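Local atomic coordinates of serine protease inhibitor 2 (Anopheles gambiae, PDB entry 3PZF), a protein that inhibits the serine proteases CLIPB9, CLIPB10 and CLIPB4, preventing phenoloxidase activation and so negatively regulating melanization in the mosquito's haemolymph. Residues L52-E57 / T110-D115; N122-I127 / A134-V139. All coordinates share one frame; numbering follows the deposited sequence. Where two conformers were deposited one is given.

Interaction 1: residues L52-E57 / T110-D115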
# COMPACT_ATOMS: atom_id res chain seq x y z
N LEU A 52 3.04 12.19 -2.30
CA LEU A 52 4.25 12.99 -2.32
C LEU A 52 4.41 13.73 -3.64
O LEU A 52 4.85 14.87 -3.64
CB LEU A 52 5.48 12.13 -2.05
CG LEU A 52 5.52 11.50 -0.65
CD1 LEU A 52 6.72 10.54 -0.56
CD2 LEU A 52 5.59 12.60 0.40
N THR A 53 4.04 13.10 -4.75
CA THR A 53 4.17 13.75 -6.05
C THR A 53 3.10 14.84 -6.16
O THR A 53 3.39 15.91 -6.69
CB THR A 53 4.07 12.75 -7.20
OG1 THR A 53 5.08 11.74 -7.01
CG2 THR A 53 4.33 13.47 -8.59
N LEU A 54 1.91 14.64 -5.60
CA LEU A 54 0.92 15.76 -5.62
C LEU A 54 1.44 16.96 -4.84
O LEU A 54 1.23 18.11 -5.22
CB LEU A 54 -0.42 15.30 -5.06
CG LEU A 54 -1.23 14.43 -6.04
CD1 LEU A 54 -2.25 13.61 -5.26
CD2 LEU A 54 -1.92 15.28 -7.15
N ILE A 55 2.10 16.69 -3.74
CA ILE A 55 2.64 17.76 -2.93
C ILE A 55 3.78 18.44 -3.68
O ILE A 55 3.89 19.68 -3.65
CB ILE A 55 3.11 17.25 -1.56
CG1 ILE A 55 1.88 16.86 -0.73
CG2 ILE A 55 3.94 18.31 -0.85
CD1 ILE A 55 2.20 16.11 0.60
N TYR A 56 4.61 17.64 -4.36
CA TYR A 56 5.63 18.18 -5.26
C TYR A 56 5.04 19.11 -6.32
O TYR A 56 5.53 20.21 -6.53
CB TYR A 56 6.41 17.02 -5.90
CG TYR A 56 7.60 17.45 -6.74
CD1 TYR A 56 8.78 17.85 -6.13
CD2 TYR A 56 7.55 17.41 -8.12
CE1 TYR A 56 9.88 18.22 -6.90
CE2 TYR A 56 8.64 17.78 -8.89
CZ TYR A 56 9.80 18.18 -8.27
OH TYR A 56 10.90 18.54 -9.02
N GLU A 57 3.96 18.68 -6.97
CA GLU A 57 3.28 19.48 -7.99
C GLU A 57 2.74 20.79 -7.42
O GLU A 57 2.71 21.82 -8.12
CB GLU A 57 2.12 18.66 -8.58
CG GLU A 57 2.57 17.51 -9.52
CD GLU A 57 2.63 17.91 -10.99
OE1 GLU A 57 2.66 19.15 -11.31
OE2 GLU A 57 2.65 16.98 -11.84
N THR A 110 -7.79 9.58 -3.68
CA THR A 110 -6.98 10.58 -3.01
C THR A 110 -7.70 11.92 -3.07
O THR A 110 -8.18 12.31 -4.14
CB THR A 110 -5.58 10.72 -3.72
OG1 THR A 110 -4.91 9.47 -3.77
CG2 THR A 110 -4.68 11.75 -3.00
N ASN A 111 -7.77 12.62 -1.94
CA ASN A 111 -8.47 13.90 -1.85
C ASN A 111 -7.72 14.86 -0.92
O ASN A 111 -7.38 14.48 0.20
CB ASN A 111 -9.89 13.67 -1.28
CG ASN A 111 -10.86 14.79 -1.62
OD1 ASN A 111 -10.49 15.96 -1.78
ND2 ASN A 111 -12.15 14.44 -1.70
N PHE A 112 -7.51 16.09 -1.35
CA PHE A 112 -7.16 17.17 -0.43
C PHE A 112 -8.47 17.78 0.08
O PHE A 112 -9.30 18.20 -0.71
CB PHE A 112 -6.43 18.31 -1.11
CG PHE A 112 -5.03 17.98 -1.58
CD1 PHE A 112 -3.93 18.35 -0.82
CD2 PHE A 112 -4.83 17.39 -2.82
CE1 PHE A 112 -2.64 18.07 -1.29
CE2 PHE A 112 -3.54 17.16 -3.29
CZ PHE A 112 -2.45 17.51 -2.53
N PHE A 113 -8.65 17.83 1.40
CA PHE A 113 -9.79 18.52 2.01
C PHE A 113 -9.29 19.87 2.53
O PHE A 113 -8.49 19.93 3.46
CB PHE A 113 -10.38 17.65 3.13
CG PHE A 113 -11.02 16.37 2.64
CD1 PHE A 113 -12.30 16.38 2.11
CD2 PHE A 113 -10.32 15.15 2.66
CE1 PHE A 113 -12.89 15.23 1.65
CE2 PHE A 113 -10.91 13.99 2.19
CZ PHE A 113 -12.19 14.03 1.69
N VAL A 114 -9.76 20.95 1.91
CA VAL A 114 -9.13 22.25 2.05
C VAL A 114 -10.10 23.15 2.77
O VAL A 114 -11.28 23.13 2.45
CB VAL A 114 -8.79 22.83 0.65
CG1 VAL A 114 -8.13 24.15 0.76
CG2 VAL A 114 -7.87 21.84 -0.14
N ASP A 115 -9.60 23.93 3.73
CA ASP A 115 -10.44 24.85 4.53
C ASP A 115 -11.11 25.90 3.64
O ASP A 115 -10.60 26.23 2.57
CB ASP A 115 -9.61 25.52 5.63
CG ASP A 115 -10.46 25.99 6.82
OD1 ASP A 115 -11.66 25.69 6.88
OD2 ASP A 115 -9.91 26.66 7.72

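Interaction 2: residues N122-I127 / A134-V139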
# COMPACT_ATOMS: atom_id res chain seq x y z
N ASN A 122 -7.24 26.41 -10.32
CA ASN A 122 -7.97 25.54 -11.22
C ASN A 122 -7.05 24.63 -12.00
O ASN A 122 -7.33 23.45 -12.15
CB ASN A 122 -8.83 26.35 -12.20
CG ASN A 122 -9.72 25.45 -13.04
OD1 ASN A 122 -10.69 24.87 -12.55
ND2 ASN A 122 -9.36 25.31 -14.31
N LYS A 123 -5.96 25.18 -12.52
CA LYS A 123 -5.04 24.35 -13.26
C LYS A 123 -4.56 23.20 -12.35
O LYS A 123 -4.34 22.08 -12.82
CB LYS A 123 -3.90 25.21 -13.80
CG LYS A 123 -4.42 26.21 -14.84
CD LYS A 123 -3.33 26.96 -15.55
CE LYS A 123 -3.99 28.01 -16.49
NZ LYS A 123 -3.02 29.00 -16.98
N TYR A 124 -4.46 23.43 -11.04
CA TYR A 124 -4.03 22.35 -10.13
C TYR A 124 -5.08 21.24 -10.01
O TYR A 124 -4.75 20.06 -10.06
CB TYR A 124 -3.68 22.88 -8.72
CG TYR A 124 -3.06 21.78 -7.88
CD1 TYR A 124 -1.70 21.50 -7.96
CD2 TYR A 124 -3.84 21.00 -7.04
CE1 TYR A 124 -1.12 20.47 -7.22
CE2 TYR A 124 -3.26 19.98 -6.28
CZ TYR A 124 -1.90 19.72 -6.39
OH TYR A 124 -1.33 18.70 -5.68
N GLN A 125 -6.35 21.59 -9.83
CA GLN A 125 -7.40 20.58 -9.80
C GLN A 125 -7.33 19.78 -11.11
O GLN A 125 -7.43 18.56 -11.10
CB GLN A 125 -8.79 21.22 -9.59
CG GLN A 125 -9.98 20.22 -9.59
CD GLN A 125 -10.44 19.78 -8.19
OE1 GLN A 125 -10.75 20.61 -7.33
NE2 GLN A 125 -10.55 18.47 -8.00
N GLN A 126 -7.10 20.46 -12.24
CA GLN A 126 -6.96 19.78 -13.53
C GLN A 126 -5.86 18.71 -13.55
O GLN A 126 -6.12 17.55 -13.89
CB GLN A 126 -6.69 20.80 -14.65
N ILE A 127 -4.63 19.09 -13.21
CA ILE A 127 -3.52 18.13 -13.19
C ILE A 127 -3.80 17.01 -12.20
O ILE A 127 -3.53 15.84 -12.46
CB ILE A 127 -2.20 18.81 -12.80
CG1 ILE A 127 -1.80 19.83 -13.88
CG2 ILE A 127 -1.09 17.79 -12.67
CD1 ILE A 127 -1.88 19.28 -15.25
N ALA A 134 -6.62 12.25 -8.49
CA ALA A 134 -6.86 12.87 -7.19
C ALA A 134 -7.77 14.09 -7.33
O ALA A 134 -7.84 14.71 -8.40
CB ALA A 134 -5.53 13.29 -6.59
N MET A 135 -8.45 14.46 -6.24
CA MET A 135 -9.35 15.61 -6.28
C MET A 135 -9.14 16.50 -5.06
O MET A 135 -8.40 16.12 -4.14
CB MET A 135 -10.80 15.14 -6.36
CG MET A 135 -11.13 14.45 -7.67
SD MET A 135 -12.88 14.09 -7.91
CE MET A 135 -12.89 12.30 -7.73
N LEU A 136 -9.75 17.68 -5.09
CA LEU A 136 -9.75 18.61 -3.98
C LEU A 136 -11.17 19.04 -3.70
O LEU A 136 -11.93 19.36 -4.62
CB LEU A 136 -8.88 19.83 -4.29
CG LEU A 136 -7.44 19.47 -4.67
CD1 LEU A 136 -7.26 19.39 -6.20
CD2 LEU A 136 -6.46 20.47 -4.09
N GLU A 137 -11.51 19.10 -2.42
CA GLU A 137 -12.84 19.48 -1.97
C GLU A 137 -12.74 20.50 -0.84
O GLU A 137 -11.85 20.40 -0.00
CB GLU A 137 -13.52 18.22 -1.46
CG GLU A 137 -14.99 18.33 -1.13
CD GLU A 137 -15.57 16.97 -0.79
OE1 GLU A 137 -16.43 16.90 0.11
OE2 GLU A 137 -15.16 15.97 -1.42
N LYS A 138 -13.67 21.45 -0.79
CA LYS A 138 -13.69 22.47 0.26
C LYS A 138 -14.51 21.98 1.45
O LYS A 138 -15.58 21.42 1.30
CB LYS A 138 -14.30 23.78 -0.25
CG LYS A 138 -13.74 24.28 -1.58
CD LYS A 138 -12.21 24.43 -1.56
CE LYS A 138 -11.76 25.46 -0.53
NZ LYS A 138 -12.33 26.81 -0.77
N VAL A 139 -13.98 22.20 2.65
CA VAL A 139 -14.69 21.90 3.88
C VAL A 139 -14.46 23.04 4.84
O VAL A 139 -13.67 23.94 4.55
CB VAL A 139 -14.16 20.61 4.53
CG1 VAL A 139 -14.35 19.42 3.59
CG2 VAL A 139 -12.69 20.78 4.90

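Interaction 1: residues L52-E57 / T110-D115
Leu-54 carries the helix side of this contact, meeting Phe-112 with its CB and Thr-110 with a methyl at the end of its chain. The phenyl ring comes at it edge-on: CZ of Phe-112 lies 3.9 Å from CB of Leu-54, and that carbon sits near the ring plane, at the rim and not above a face. CE2 of Phe-112 is almost equally near, at 4.0 Å from the same CB, which places the leucine beside the bond between these two ring carbons. The second approach is tip to tip, with CD1 of Leu-54 at 3.8 Å from CG2 of Thr-110. Thr-110 can offer this methyl because CG2 stands anti to its backbone N, while OG1 (chi1 -57°) lies beside that N, anti to the carbonyl carbon, and is hydrogen-bonded to Asn-181. The polar end of the threonine is thereby satisfied within the sheet and the apolar end is left for the helix. Backbones stay well apart, the nearest CA atoms being those of Leu-54 and Phe-112 at 9.7 Å, and the two segments bury a modest 154 Å² in all, entirely through buried residues. Leu-54 also packs on Ala-134 of strand 134-139 and on Ala-128 and Tyr-132 of helix 122-132. The ring of Phe-112 in turn packs on Tyr-124 of that helix and Leu-136 of that strand. The contact thus sets helix 45-58 of the serpin fold against strand 105-115, with helix 122-132 and strand 134-139 also packing against these side chains.

Interaction 2: residues N122-I127 / A134-V139
A beta-alpha-beta unit, strand 105-115, helix 122-132 and strand 134-139, is packed together here where Tyr-124 and Gln-125 of the helix meet Leu-136 of the returning strand. Leu-136 points from the strand toward the helix and puts its two methyls against the rim of the tyrosine ring. CD1 of Leu-136 is 3.9 Å from CD2 of Tyr-124 and lies near the ring plane, which makes this an approach to the edge; CD2 of Leu-136 is also 3.9 Å from CE2 of Tyr-124. The two side chains cross at about a right angle. With CG anti to the backbone N (chi1 -172°), the tyrosine extends until its hydroxyl makes a hydrogen bond to the carbonyl O of Leu-54 in helix 45-58, which fixes the far end of the ring. The axes of the two short segments approach to 7.9 Å and run at 140°, so the helix is roughly antiparallel to the strand, as the connecting helix of a beta-alpha-beta crossover is; strand 134-139 itself pairs in parallel with strand 105-115, in the large sheet A of serpins. Gln-125 passes Leu-136 in the opposite direction. Its chain is bent at chi2 (97°), which brings the amide group alongside the strand backbone, with CD of Gln-125 3.8 Å from CD1 of Leu-136. That methyl is equally close, 3.8 Å, to CA of Gln-125, so it is wedged between glutamine and tyrosine. The amide end also lies near CB of Met-135. Beyond these partners, Leu-136 packs on Ala-128, Val-120, Leu-318 and the ring of Phe-112.

In the fold
From the N terminus, helix 45-58 comes first, and interaction 1 closes a loop of 52 residues, including helices 69-73 and 83-98, when the chain reaches strand 105-115. Interaction 2 opens only afterwards and closes just six residues on, between helix 122-132 and the strand that follows it. The two are therefore in series, neither nested nor crossed, yet their centres are only 8 Å apart. They share a border in the sheet: strands 105-115 and 134-139 are neighbours, with a probable hydrogen bond from Val-139 N to Val-114 O at 2.9 Å. Together they tie helices 45-58 and 122-132 to this pair of strands.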